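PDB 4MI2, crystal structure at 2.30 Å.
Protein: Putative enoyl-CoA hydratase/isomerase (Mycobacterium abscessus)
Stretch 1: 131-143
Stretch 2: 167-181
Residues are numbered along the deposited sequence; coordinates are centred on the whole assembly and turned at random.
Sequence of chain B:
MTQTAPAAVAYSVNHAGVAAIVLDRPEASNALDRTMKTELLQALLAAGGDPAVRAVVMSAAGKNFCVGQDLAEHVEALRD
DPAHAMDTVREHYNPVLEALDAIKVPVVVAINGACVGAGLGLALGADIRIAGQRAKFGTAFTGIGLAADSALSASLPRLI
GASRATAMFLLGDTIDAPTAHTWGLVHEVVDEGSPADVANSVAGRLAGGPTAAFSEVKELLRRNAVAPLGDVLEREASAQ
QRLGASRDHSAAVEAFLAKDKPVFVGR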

# COMPACT_ATOMS: atom_id res chain seq x y z
N ALA B 131 -16.58 -13.32 2.92
CA ALA B 131 -16.41 -14.04 4.17
C ALA B 131 -17.73 -14.18 4.92
O ALA B 131 -18.56 -13.27 4.92
CB ALA B 131 -15.39 -13.34 5.06
N GLY B 132 -17.90 -15.33 5.56
CA GLY B 132 -19.01 -15.56 6.47
C GLY B 132 -18.71 -14.87 7.79
O GLY B 132 -17.54 -14.62 8.11
N GLN B 133 -19.76 -14.58 8.55
CA GLN B 133 -19.62 -13.80 9.79
C GLN B 133 -18.66 -14.45 10.80
O GLN B 133 -18.05 -13.74 11.58
CB GLN B 133 -20.99 -13.54 10.44
N ARG B 134 -18.52 -15.78 10.76
CA ARG B 134 -17.63 -16.48 11.70
C ARG B 134 -16.29 -16.92 11.09
O ARG B 134 -15.60 -17.77 11.65
CB ARG B 134 -18.35 -17.67 12.34
CG ARG B 134 -19.41 -17.23 13.36
CD ARG B 134 -19.96 -18.41 14.14
NE ARG B 134 -20.91 -19.18 13.33
CZ ARG B 134 -22.19 -18.88 13.15
NH1 ARG B 134 -22.95 -19.66 12.38
NH2 ARG B 134 -22.73 -17.80 13.72
N ALA B 135 -15.90 -16.32 9.96
CA ALA B 135 -14.59 -16.63 9.36
C ALA B 135 -13.45 -16.09 10.24
O ALA B 135 -13.58 -15.03 10.85
CB ALA B 135 -14.49 -16.05 7.95
N LYS B 136 -12.36 -16.85 10.31
CA LYS B 136 -11.16 -16.47 11.10
C LYS B 136 -9.90 -16.62 10.25
O LYS B 136 -9.74 -17.60 9.52
CB LYS B 136 -11.03 -17.35 12.35
N PHE B 137 -8.99 -15.65 10.39
CA PHE B 137 -7.82 -15.57 9.53
C PHE B 137 -6.56 -15.48 10.37
O PHE B 137 -6.47 -14.65 11.29
CB PHE B 137 -7.94 -14.35 8.62
CG PHE B 137 -9.23 -14.30 7.85
CD1 PHE B 137 -9.31 -14.81 6.56
CD2 PHE B 137 -10.37 -13.76 8.42
CE1 PHE B 137 -10.51 -14.78 5.86
CE2 PHE B 137 -11.57 -13.73 7.73
CZ PHE B 137 -11.63 -14.24 6.44
N GLY B 138 -5.58 -16.31 10.04
CA GLY B 138 -4.29 -16.31 10.72
C GLY B 138 -3.20 -16.89 9.82
O GLY B 138 -3.45 -17.75 8.99
N THR B 139 -1.97 -16.41 10.00
CA THR B 139 -0.84 -16.89 9.21
C THR B 139 -0.37 -18.26 9.69
O THR B 139 0.04 -19.10 8.88
CB THR B 139 0.31 -15.88 9.23
OG1 THR B 139 0.54 -15.42 10.57
CG2 THR B 139 -0.04 -14.68 8.35
N ALA B 140 -0.39 -18.46 11.01
CA ALA B 140 -0.03 -19.72 11.68
C ALA B 140 1.45 -20.15 11.66
O ALA B 140 1.87 -20.88 12.55
CB ALA B 140 -0.90 -20.87 11.18
N PHE B 141 2.23 -19.72 10.68
CA PHE B 141 3.55 -20.34 10.44
C PHE B 141 4.53 -20.24 11.62
O PHE B 141 5.13 -21.24 12.03
CB PHE B 141 4.19 -19.77 9.18
CG PHE B 141 3.43 -20.10 7.91
CD1 PHE B 141 2.76 -19.11 7.21
CD2 PHE B 141 3.39 -21.39 7.42
CE1 PHE B 141 2.07 -19.41 6.03
CE2 PHE B 141 2.70 -21.71 6.25
CZ PHE B 141 2.04 -20.71 5.55
N THR B 142 4.69 -19.03 12.17
CA THR B 142 5.68 -18.78 13.21
C THR B 142 5.28 -19.43 14.51
O THR B 142 6.14 -19.77 15.32
CB THR B 142 5.95 -17.27 13.43
OG1 THR B 142 4.75 -16.62 13.85
CG2 THR B 142 6.48 -16.60 12.16
N GLY B 143 3.97 -19.64 14.68
CA GLY B 143 3.44 -20.42 15.79
C GLY B 143 4.11 -21.79 15.94
O GLY B 143 4.21 -22.31 17.06
N ALA B 167 2.48 -7.69 12.26
CA ALA B 167 1.93 -8.15 13.53
C ALA B 167 1.35 -9.55 13.39
O ALA B 167 1.60 -10.40 14.23
CB ALA B 167 0.88 -7.19 14.06
N MET B 168 0.59 -9.80 12.33
CA MET B 168 0.01 -11.13 12.12
C MET B 168 1.08 -12.20 12.08
O MET B 168 0.95 -13.23 12.73
CB MET B 168 -0.86 -11.19 10.85
CG MET B 168 -2.21 -10.49 11.00
SD MET B 168 -3.35 -10.75 9.63
CE MET B 168 -3.68 -12.50 9.82
N PHE B 169 2.14 -11.96 11.32
CA PHE B 169 3.22 -12.94 11.18
C PHE B 169 4.02 -13.10 12.47
O PHE B 169 4.27 -14.22 12.91
CB PHE B 169 4.18 -12.58 10.03
CG PHE B 169 3.78 -13.15 8.70
CD1 PHE B 169 3.84 -14.52 8.47
CD2 PHE B 169 3.38 -12.32 7.66
CE1 PHE B 169 3.50 -15.05 7.23
CE2 PHE B 169 3.04 -12.85 6.43
CZ PHE B 169 3.10 -14.21 6.21
N LEU B 170 4.43 -11.97 13.06
CA LEU B 170 5.33 -12.00 14.22
C LEU B 170 4.62 -12.31 15.56
O LEU B 170 5.17 -13.03 16.39
CB LEU B 170 6.12 -10.70 14.34
CG LEU B 170 7.12 -10.34 13.24
CD1 LEU B 170 7.88 -9.09 13.66
CD2 LEU B 170 8.09 -11.47 12.93
N LEU B 171 3.42 -11.78 15.78
CA LEU B 171 2.72 -11.98 17.05
C LEU B 171 1.67 -13.09 17.02
O LEU B 171 1.16 -13.49 18.05
CB LEU B 171 2.08 -10.68 17.53
CG LEU B 171 3.06 -9.51 17.71
CD1 LEU B 171 2.31 -8.21 18.02
CD2 LEU B 171 4.06 -9.83 18.80
N GLY B 172 1.35 -13.60 15.83
CA GLY B 172 0.37 -14.66 15.68
C GLY B 172 -1.06 -14.17 15.89
O GLY B 172 -1.94 -14.96 16.18
N ASP B 173 -1.28 -12.87 15.71
CA ASP B 173 -2.61 -12.29 15.85
C ASP B 173 -3.58 -12.92 14.85
O ASP B 173 -3.35 -12.88 13.64
CB ASP B 173 -2.56 -10.78 15.62
CG ASP B 173 -1.88 -10.02 16.74
OD1 ASP B 173 -1.47 -10.64 17.75
OD2 ASP B 173 -1.76 -8.79 16.62
N THR B 174 -4.65 -13.52 15.36
CA THR B 174 -5.71 -14.08 14.54
C THR B 174 -6.88 -13.09 14.50
O THR B 174 -7.30 -12.60 15.55
CB THR B 174 -6.20 -15.41 15.12
OG1 THR B 174 -5.14 -16.37 15.01
CG2 THR B 174 -7.42 -15.94 14.37
N ILE B 175 -7.40 -12.81 13.31
CA ILE B 175 -8.48 -11.83 13.20
C ILE B 175 -9.81 -12.44 12.76
O ILE B 175 -9.85 -13.47 12.07
CB ILE B 175 -8.10 -10.67 12.27
CG1 ILE B 175 -7.82 -11.17 10.85
CG2 ILE B 175 -6.90 -9.93 12.83
CD1 ILE B 175 -7.95 -10.09 9.80
N ASP B 176 -10.88 -11.78 13.15
CA ASP B 176 -12.23 -12.21 12.79
C ASP B 176 -12.74 -11.43 11.59
O ASP B 176 -12.06 -10.54 11.08
CB ASP B 176 -13.18 -12.13 13.99
CG ASP B 176 -13.45 -10.70 14.45
OD1 ASP B 176 -13.05 -9.72 13.77
OD2 ASP B 176 -14.08 -10.55 15.52
N ALA B 177 -13.93 -11.77 11.12
CA ALA B 177 -14.45 -11.25 9.86
C ALA B 177 -14.59 -9.72 9.83
O ALA B 177 -14.17 -9.09 8.86
CB ALA B 177 -15.76 -11.94 9.50
N PRO B 178 -15.18 -9.12 10.87
CA PRO B 178 -15.31 -7.65 10.83
C PRO B 178 -13.96 -6.90 10.85
O PRO B 178 -13.81 -5.89 10.16
CB PRO B 178 -16.16 -7.31 12.06
CG PRO B 178 -16.26 -8.57 12.87
CD PRO B 178 -15.94 -9.73 11.98
N THR B 179 -12.99 -7.38 11.62
CA THR B 179 -11.64 -6.83 11.55
C THR B 179 -11.06 -6.99 10.13
O THR B 179 -10.51 -6.05 9.56
CB THR B 179 -10.70 -7.52 12.55
OG1 THR B 179 -11.29 -7.49 13.85
CG2 THR B 179 -9.34 -6.81 12.60
N ALA B 180 -11.21 -8.19 9.56
CA ALA B 180 -10.77 -8.47 8.21
C ALA B 180 -11.41 -7.52 7.20
O ALA B 180 -10.76 -7.07 6.27
CB ALA B 180 -11.09 -9.91 7.84
N HIS B 181 -12.69 -7.25 7.39
CA HIS B 181 -13.40 -6.31 6.53
C HIS B 181 -12.84 -4.89 6.66
O HIS B 181 -12.49 -4.27 5.67
CB HIS B 181 -14.90 -6.32 6.85
CG HIS B 181 -15.73 -5.65 5.80
ND1 HIS B 181 -16.45 -4.51 6.04
CD2 HIS B 181 -15.91 -5.94 4.49
CE1 HIS B 181 -17.07 -4.14 4.93
NE2 HIS B 181 -16.75 -4.99 3.97
O HOH W 1 -15.60 -13.97 12.45
O HOH W 2 2.78 -16.68 11.93
O HOH W 3 -1.59 -14.54 12.30

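Three ordered waters do much of the joining here, each bonded to both stretches where the direct backbone pairing stops. Water 1 donates to Gln 133 O (2.6 Å) and Ala 135 O (2.8 Å) and accepts from Ala 177 N (3.1 Å), an amide in the first turn of a helix; Ala 135 O lies 3.3 Å from that same Ala 177 N, but at an angle too poor for a hydrogen bond, so the water makes the link. Water 3 accepts from Thr 139 N (3.0 Å) and donates to Met 168 O (2.9 Å) and Asp 173 O (2.8 Å). Water 2 accepts from Thr 142 N (3.0 Å) and donates to Phe 169 O (3.0 Å).

Between these waters the direct pairing is short and antiparallel. Phe 137 N donates to Ile 175 O and Ile 175 N donates to Phe 137 O, both at 2.9 Å and nearly straight. CA-H...O contacts flank the pair, Lys 136 CA to Ile 175 O and Thr 174 CA to Phe 137 O, each 3.4 Å. Phe 137 and Ile 175 put their side chains on the same face of the sheet, with Phe 137 CB 3.9 Å from Ile 175 CG1. The Phe 137 ring, in the m rotamer, extends to the following helix, where its CE2 lies 3.9 Å from Ala 180 CB and Ala 177 CA sits at its edge. Small alanines let the helix come close: Ala 177 CB rests 3.5 Å from Gly 132 O, at the start of a type I turn closed by Ala 135 N to Gly 132 O (3.0 Å). Asp 176 caps this helix, its OD1 accepting from Thr 179 N (3.2 Å) and Thr 179 OG1 (2.8 Å).

Gly 138 faces Thr 174 closely; a CB there would fall 3.2 Å from Thr 174 OG1, a tight fit. Met 168 bends its end inward, placing CE 3.8 Å from Phe 137 O.

At the other end, two threonines meet the last turn of the helix that ends before Gly 172, whose positive phi favours glycine. Thr 142, in the p rotamer, donates from OG1 to Phe 169 O at 2.6 Å, using a carbonyl near the helix end. Thr 139, also p, lays its CG2 over a face of the Phe 169 ring, 3.7 Å from the centroid, a CH-pi contact, while Phe 141 CD1 approaches Phe 169 CE1 edge to edge at 4.1 Å. These buried side chains contribute to the 686 Å² covered between the stretches.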